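Local coordinates for protein cobalt-precorrin-5B C(1)-methyltransferase (Archaeoglobus fulgidus, PDB 1SR8) that probably catalyses methylation of C-1 of cobalt-precorrin-5B with S-adenosyl-L-methionine, giving cobalt-precorrin-6A in the anaerobic route to adenosylcobalamin, at residues 211-216 with 233-238; 104-109 with 158-163; 72-77 with 187-192. All blocks are in the same frame, centred on the assembly; numbering follows the deposited sequence.

Contact 1: residues 211-216 with 233-238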
# COMPACT_ATOMS: atom_id res chain seq x y z
N ILE A 211 -2.72 -12.26 -19.31
CA ILE A 211 -2.67 -11.49 -18.07
C ILE A 211 -2.96 -12.32 -16.82
O ILE A 211 -3.83 -13.20 -16.83
CB ILE A 211 -3.68 -10.30 -18.07
CG1 ILE A 211 -5.12 -10.83 -18.20
CG2 ILE A 211 -3.33 -9.33 -19.19
CD1 ILE A 211 -6.22 -9.86 -17.74
N ALA A 212 -2.23 -12.04 -15.75
CA ALA A 212 -2.46 -12.74 -14.49
C ALA A 212 -3.32 -11.83 -13.60
O ALA A 212 -2.93 -10.70 -13.28
CB ALA A 212 -1.13 -13.04 -13.80
N ILE A 213 -4.51 -12.31 -13.24
CA ILE A 213 -5.43 -11.55 -12.37
C ILE A 213 -5.13 -11.97 -10.93
O ILE A 213 -5.51 -13.07 -10.50
CB ILE A 213 -6.90 -11.89 -12.71
CG1 ILE A 213 -7.15 -11.72 -14.21
CG2 ILE A 213 -7.84 -10.98 -11.92
CD1 ILE A 213 -8.48 -12.28 -14.69
N THR A 214 -4.45 -11.11 -10.18
CA THR A 214 -4.08 -11.42 -8.80
C THR A 214 -4.87 -10.65 -7.75
O THR A 214 -5.41 -9.58 -8.03
CB THR A 214 -2.57 -11.22 -8.60
OG1 THR A 214 -2.25 -9.83 -8.54
CG2 THR A 214 -1.82 -11.86 -9.76
N THR A 215 -4.92 -11.20 -6.53
CA THR A 215 -5.65 -10.59 -5.42
C THR A 215 -4.90 -9.52 -4.62
O THR A 215 -5.51 -8.65 -4.00
CB THR A 215 -6.14 -11.67 -4.42
OG1 THR A 215 -5.04 -12.49 -4.02
CG2 THR A 215 -7.20 -12.54 -5.05
N GLY A 216 -3.57 -9.58 -4.64
CA GLY A 216 -2.80 -8.60 -3.91
C GLY A 216 -1.35 -8.63 -4.34
O GLY A 216 -0.99 -9.34 -5.28
N PHE A 233 -1.37 -8.26 -12.89
CA PHE A 233 -2.24 -7.16 -12.48
C PHE A 233 -2.88 -7.49 -11.15
O PHE A 233 -3.12 -8.66 -10.84
CB PHE A 233 -3.34 -6.94 -13.52
CG PHE A 233 -2.86 -6.29 -14.78
CD1 PHE A 233 -2.61 -4.92 -14.82
CD2 PHE A 233 -2.59 -7.06 -15.91
CE1 PHE A 233 -2.10 -4.32 -15.97
CE2 PHE A 233 -2.07 -6.47 -17.07
CZ PHE A 233 -1.83 -5.10 -17.09
N VAL A 234 -3.16 -6.46 -10.36
CA VAL A 234 -3.82 -6.66 -9.08
C VAL A 234 -5.24 -6.15 -9.23
O VAL A 234 -5.45 -4.97 -9.49
CB VAL A 234 -3.14 -5.89 -7.95
CG1 VAL A 234 -3.96 -6.05 -6.68
CG2 VAL A 234 -1.73 -6.40 -7.74
N PHE A 235 -6.21 -7.04 -9.09
CA PHE A 235 -7.60 -6.65 -9.20
C PHE A 235 -8.34 -6.89 -7.89
O PHE A 235 -9.56 -6.68 -7.81
CB PHE A 235 -8.27 -7.43 -10.35
CG PHE A 235 -8.08 -6.79 -11.69
CD1 PHE A 235 -9.01 -5.87 -12.17
CD2 PHE A 235 -6.94 -7.05 -12.45
CE1 PHE A 235 -8.80 -5.22 -13.39
CE2 PHE A 235 -6.73 -6.41 -13.66
CZ PHE A 235 -7.66 -5.49 -14.14
N GLY A 236 -7.61 -7.33 -6.87
CA GLY A 236 -8.24 -7.59 -5.59
C GLY A 236 -9.42 -8.55 -5.70
O GLY A 236 -9.27 -9.67 -6.20
N VAL A 237 -10.59 -8.13 -5.24
CA VAL A 237 -11.76 -8.99 -5.31
C VAL A 237 -12.58 -8.71 -6.56
O VAL A 237 -13.59 -9.36 -6.80
CB VAL A 237 -12.65 -8.81 -4.07
CG1 VAL A 237 -11.82 -9.08 -2.80
CG2 VAL A 237 -13.24 -7.40 -4.05
N HIS A 238 -12.12 -7.75 -7.35
CA HIS A 238 -12.80 -7.35 -8.59
C HIS A 238 -12.36 -8.21 -9.76
O HIS A 238 -11.99 -7.69 -10.82
CB HIS A 238 -12.50 -5.88 -8.87
CG HIS A 238 -12.62 -4.99 -7.67
ND1 HIS A 238 -13.84 -4.63 -7.13
CD2 HIS A 238 -11.68 -4.44 -6.87
CE1 HIS A 238 -13.65 -3.89 -6.06
NE2 HIS A 238 -12.34 -3.76 -5.87

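Contact 2: residues 104-109 with 158-163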
# COMPACT_ATOMS: atom_id res chain seq x y z
N ILE A 104 -6.31 9.07 9.41
CA ILE A 104 -5.88 8.74 10.77
C ILE A 104 -4.51 9.36 11.09
O ILE A 104 -3.60 9.36 10.27
CB ILE A 104 -5.83 7.21 10.97
CG1 ILE A 104 -6.10 6.88 12.43
CG2 ILE A 104 -4.48 6.65 10.54
CD1 ILE A 104 -6.53 5.46 12.66
N ILE A 105 -4.38 9.91 12.30
CA ILE A 105 -3.13 10.55 12.70
C ILE A 105 -2.09 9.62 13.30
O ILE A 105 -2.40 8.75 14.12
CB ILE A 105 -3.39 11.67 13.73
CG1 ILE A 105 -4.09 12.85 13.06
CG2 ILE A 105 -2.07 12.13 14.33
CD1 ILE A 105 -3.23 13.60 12.08
N PHE A 106 -0.85 9.83 12.89
CA PHE A 106 0.30 9.08 13.40
C PHE A 106 1.20 10.07 14.12
O PHE A 106 1.52 11.13 13.58
CB PHE A 106 1.09 8.43 12.26
CG PHE A 106 0.62 7.05 11.91
CD1 PHE A 106 1.32 5.94 12.35
CD2 PHE A 106 -0.54 6.86 11.17
CE1 PHE A 106 0.86 4.65 12.06
CE2 PHE A 106 -0.99 5.59 10.87
CZ PHE A 106 -0.29 4.48 11.31
N GLU A 107 1.60 9.74 15.34
CA GLU A 107 2.49 10.61 16.10
C GLU A 107 3.79 9.88 16.36
O GLU A 107 3.81 8.68 16.63
CB GLU A 107 1.87 11.02 17.44
CG GLU A 107 0.52 11.69 17.35
CD GLU A 107 0.12 12.33 18.67
OE1 GLU A 107 0.39 11.72 19.73
OE2 GLU A 107 -0.47 13.43 18.64
N ALA A 108 4.89 10.63 16.27
CA ALA A 108 6.23 10.10 16.51
C ALA A 108 6.95 11.02 17.48
O ALA A 108 6.94 12.25 17.32
CB ALA A 108 7.01 10.01 15.20
N GLU A 109 7.59 10.42 18.47
CA GLU A 109 8.30 11.18 19.48
C GLU A 109 9.71 10.62 19.66
O GLU A 109 9.86 9.42 19.85
CB GLU A 109 7.54 11.11 20.81
CG GLU A 109 8.16 11.91 21.93
CD GLU A 109 7.44 13.23 22.17
OE1 GLU A 109 8.11 14.29 22.13
OE2 GLU A 109 6.21 13.19 22.39
N ILE A 158 6.41 5.49 17.96
CA ILE A 158 5.35 5.82 17.01
C ILE A 158 4.00 5.44 17.64
O ILE A 158 3.83 4.31 18.11
CB ILE A 158 5.55 5.04 15.69
CG1 ILE A 158 6.92 5.41 15.08
CG2 ILE A 158 4.39 5.32 14.74
CD1 ILE A 158 7.32 4.57 13.89
N SER A 159 3.07 6.38 17.65
CA SER A 159 1.75 6.15 18.24
C SER A 159 0.61 6.60 17.34
O SER A 159 0.80 7.42 16.45
CB SER A 159 1.61 6.87 19.58
OG SER A 159 2.58 6.43 20.51
N VAL A 160 -0.58 6.07 17.62
CA VAL A 160 -1.78 6.42 16.88
C VAL A 160 -2.88 6.80 17.89
O VAL A 160 -3.60 5.94 18.40
CB VAL A 160 -2.24 5.22 16.01
CG1 VAL A 160 -3.38 5.64 15.10
CG2 VAL A 160 -1.06 4.70 15.21
N PRO A 161 -2.99 8.10 18.20
CA PRO A 161 -3.96 8.66 19.15
C PRO A 161 -5.37 8.06 19.12
O PRO A 161 -5.94 7.77 20.18
CB PRO A 161 -3.95 10.14 18.81
CG PRO A 161 -2.51 10.36 18.46
CD PRO A 161 -2.19 9.17 17.58
N ASP A 162 -5.95 7.87 17.93
CA ASP A 162 -7.30 7.32 17.83
C ASP A 162 -7.27 5.89 17.33
O ASP A 162 -8.28 5.37 16.86
CB ASP A 162 -8.16 8.15 16.89
CG ASP A 162 -8.28 9.60 17.32
OD1 ASP A 162 -8.65 9.85 18.49
OD2 ASP A 162 -8.01 10.48 16.48
N GLY A 163 -6.11 5.26 17.44
CA GLY A 163 -5.97 3.91 16.96
C GLY A 163 -6.85 2.88 17.63
O GLY A 163 -7.43 2.03 16.96
O HOH W 1 -5.03 8.77 15.71
O HOH W 2 -6.65 10.00 13.88

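Contact 3: residues 72-77 with 187-192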
# COMPACT_ATOMS: atom_id res chain seq x y z
N ALA A 72 8.37 -0.51 -2.36
CA ALA A 72 8.33 -0.53 -3.82
C ALA A 72 9.55 0.13 -4.43
O ALA A 72 9.78 0.01 -5.63
CB ALA A 72 7.06 0.16 -4.32
N GLY A 73 10.33 0.83 -3.61
CA GLY A 73 11.52 1.48 -4.11
C GLY A 73 11.31 2.89 -4.63
O GLY A 73 12.21 3.48 -5.23
N VAL A 74 10.12 3.44 -4.41
CA VAL A 74 9.78 4.80 -4.84
C VAL A 74 9.72 5.74 -3.63
O VAL A 74 8.81 5.62 -2.79
CB VAL A 74 8.40 4.82 -5.56
CG1 VAL A 74 8.10 6.21 -6.08
CG2 VAL A 74 8.38 3.79 -6.68
N ASP A 75 10.67 6.66 -3.51
CA ASP A 75 10.66 7.58 -2.38
C ASP A 75 9.47 8.51 -2.51
O ASP A 75 9.14 8.94 -3.62
CB ASP A 75 11.94 8.42 -2.33
CG ASP A 75 13.18 7.57 -2.15
OD1 ASP A 75 13.10 6.52 -1.49
OD2 ASP A 75 14.24 7.98 -2.65
N VAL A 76 8.82 8.81 -1.40
CA VAL A 76 7.65 9.68 -1.42
C VAL A 76 7.79 10.84 -0.45
O VAL A 76 8.28 10.67 0.66
CB VAL A 76 6.36 8.92 -1.04
CG1 VAL A 76 5.17 9.87 -1.10
CG2 VAL A 76 6.15 7.77 -1.98
N GLU A 77 7.35 12.01 -0.88
CA GLU A 77 7.42 13.18 -0.03
C GLU A 77 6.08 13.28 0.71
O GLU A 77 5.01 13.22 0.11
CB GLU A 77 7.68 14.40 -0.88
CG GLU A 77 7.90 15.68 -0.13
CD GLU A 77 8.23 16.82 -1.06
OE1 GLU A 77 9.37 16.84 -1.60
OE2 GLU A 77 7.35 17.68 -1.27
N THR A 187 3.72 -2.33 -0.54
CA THR A 187 4.43 -1.48 -1.50
C THR A 187 4.76 -0.11 -0.92
O THR A 187 5.70 0.54 -1.35
CB THR A 187 3.60 -1.23 -2.78
OG1 THR A 187 2.40 -0.53 -2.43
CG2 THR A 187 3.22 -2.54 -3.42
N GLY A 188 3.98 0.31 0.07
CA GLY A 188 4.16 1.61 0.69
C GLY A 188 3.04 2.54 0.22
O GLY A 188 2.84 3.62 0.78
N PHE A 189 2.30 2.12 -0.80
CA PHE A 189 1.23 2.93 -1.35
C PHE A 189 -0.13 2.27 -1.18
O PHE A 189 -0.22 1.04 -1.04
CB PHE A 189 1.47 3.17 -2.85
CG PHE A 189 2.73 3.93 -3.15
CD1 PHE A 189 2.70 5.29 -3.44
CD2 PHE A 189 3.96 3.28 -3.15
CE1 PHE A 189 3.87 5.99 -3.73
CE2 PHE A 189 5.14 3.97 -3.44
CZ PHE A 189 5.09 5.33 -3.73
N VAL A 190 -1.18 3.09 -1.18
CA VAL A 190 -2.54 2.60 -1.06
C VAL A 190 -3.17 2.63 -2.46
O VAL A 190 -3.25 3.69 -3.08
CB VAL A 190 -3.38 3.48 -0.10
CG1 VAL A 190 -4.85 3.11 -0.18
CG2 VAL A 190 -2.90 3.29 1.32
N GLU A 191 -3.59 1.47 -2.96
CA GLU A 191 -4.21 1.38 -4.27
C GLU A 191 -5.61 1.99 -4.13
O GLU A 191 -6.40 1.55 -3.28
CB GLU A 191 -4.31 -0.09 -4.70
CG GLU A 191 -4.78 -0.30 -6.13
CD GLU A 191 -3.74 0.08 -7.18
OE1 GLU A 191 -2.73 0.73 -6.84
OE2 GLU A 191 -3.95 -0.26 -8.37
N PRO A 192 -5.95 3.01 -4.96
CA PRO A 192 -7.24 3.71 -4.93
C PRO A 192 -8.43 2.94 -5.48
O PRO A 192 -9.03 3.32 -6.50
CB PRO A 192 -6.96 4.98 -5.72
CG PRO A 192 -6.03 4.47 -6.78
CD PRO A 192 -5.08 3.57 -6.02

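Contact 1: residues 211-216 with 233-238
Thr214 grips one carbonyl oxygen of Phe233 twice. Its backbone N donates to Phe233 O at 2.9 Å, and its hydroxyl OG1 donates to the same Phe233 O at 2.7 Å. With chi1 at 74°, OG1 sits between its own backbone N and carbonyl carbon, and it meets Phe233 O from above the carbonyl plane, 42° out of it. Phe233 N bonds back to Ala212 O, and Phe235 N to Thr214 O, extending the parallel pairing beyond the last strand residue. Thr214 O also receives a weak bond from Gly236 N (3.4 Å), while Gly236 CA makes a CA-H...O contact of 3.3 Å with Thr215 O. On the face bearing Ile213 and Phe233, apolar side chains meet: Ile211 CG2 lies 3.8 Å from Phe233 CE2, and Ile213 CG2 lies 3.9 Å from Phe235 CB. Farther out, helix 195-204 meets Phe233 and Phe235 through Lys201, whose NZ also bonds Val234 O. On the face carrying Thr214 and Val234, Trp220 of helix 217-226 touches both. Strand 210-214, helix 217-226 and edge strand 231-234 form a beta-alpha-beta crossover in a four-stranded parallel sheet.

Contact 2: residues 104-109 with 158-163
Glu107 and Ser159 form a hydrogen-bonded antiparallel pair in a six-stranded mixed sheet, where strand 105-111 runs beside strand 155-159. Glu107 N donates almost straight (178° at the hydrogen) to Ser159 O at 2.7 Å, and Ser159 N returns a bond of 2.6 Å to Glu107 O, lying in that carbonyl's plane. The next pair, Ala108 with Ile158, is non-hydrogen-bonded.

The Glu107 side chain turns from this backbone to the ring of Pro161. CB lies near Ser159 O; CG, anti to the carbonyl carbon (chi1 -56°), comes 3.5 Å from Pro161 CG. The chain stays extended beyond CG (chi2 -167°), bringing CD to 3.3 Å from the same Pro161 CG, its nearest ring atom; Glu107 OE1, at 3.4 Å, and OE2 also lie against Pro161 CG. At the tip, OE1 forms a salt bridge with Arg120 and OE2 one with Arg88. The two arginines share a single carboxylate, and Arg120 also touches Ser159 and Pro161.

On the face bearing Phe106, Val160 CG2 sits 3.7 Å above the ring plane, offset toward the rim, in a CH-pi contact. Ile158 CG2 approaches the same ring at its edge, in plane. Thr44, Thr47 and Ala48 of helix 44-57 also pack on Phe106. Val160 CG1, the other branch, reaches Ile105 O and the end of Ile104, whose side chain it crosses at about a right angle.

Where direct pairing stops, two waters join Ile105 to Asp162. One links backbone atoms, donating to Ile105 O and accepting from Asp162 N at 2.6 Å; the other runs from backbone to carboxylate, accepting from Ile105 N at 2.8 Å and donating to Asp162 OD2.

Contact 3: residues 72-77 with 187-192
A chi1 of -62° sets CG of Phe189 anti to its carbonyl carbon, beside the backbone N, while its CB points toward residues 72-77. Val74 has CG1 anti to its backbone N (chi1 -176°), and this branch as well as CB meets the far end of the phenylalanine: Val74 CB is 3.8 Å from Phe189 CZ, and Val74 CG1 is 3.9 Å from the same CZ. The two side chains cross at about a right angle, both valine atoms gathering at the ring's tip. Val76 reaches that tip through CG2, although the spacing modelled there is doubtful.

Strand 189-190 is an outermost strand of a three-stranded antiparallel sheet, and residues 72-77 lead into strand 76-83 of the mixed six-stranded sheet. Phe189 thus projects from one sheet onto the loop that leads into the other. A backbone bond stands beside the aromatic contact: Ala72 N donates to Thr187 O at 3.0 Å, tilted 27° from the carbonyl plane. Ala72 CB lies 3.3 Å from that same Thr187 O and 4.0 Å from Thr187 CB.

Thr187 OG1 accepts from Phe189 N at 3.1 Å, forming an ST turn that spans Gly188. Gly188 O in turn accepts a hydrogen bond from Thr46 OG1, and Phe189 touches Thr70 and Ile6. On the other segment, Val74 O is bonded to Thr70 OG1.

Contact 3 lies near the middle of the chain, about 6 Å from its centre, while contacts 1 and 2 sit on opposite sides of that centre with their own centres 32 Å apart. Contacts 2 and 3 both reach the mixed six-stranded sheet; their centres are 20 Å apart and their nearest atoms about 10 Å. Contact 1 belongs to the separate parallel sheet, but its nearest atoms come within about 5 Å of contact 3 without touching. Lys201 of helix 195-204 connects these two: it bonds Val234 O of contact 1 and pairs with Glu191 in the 187-192 segment.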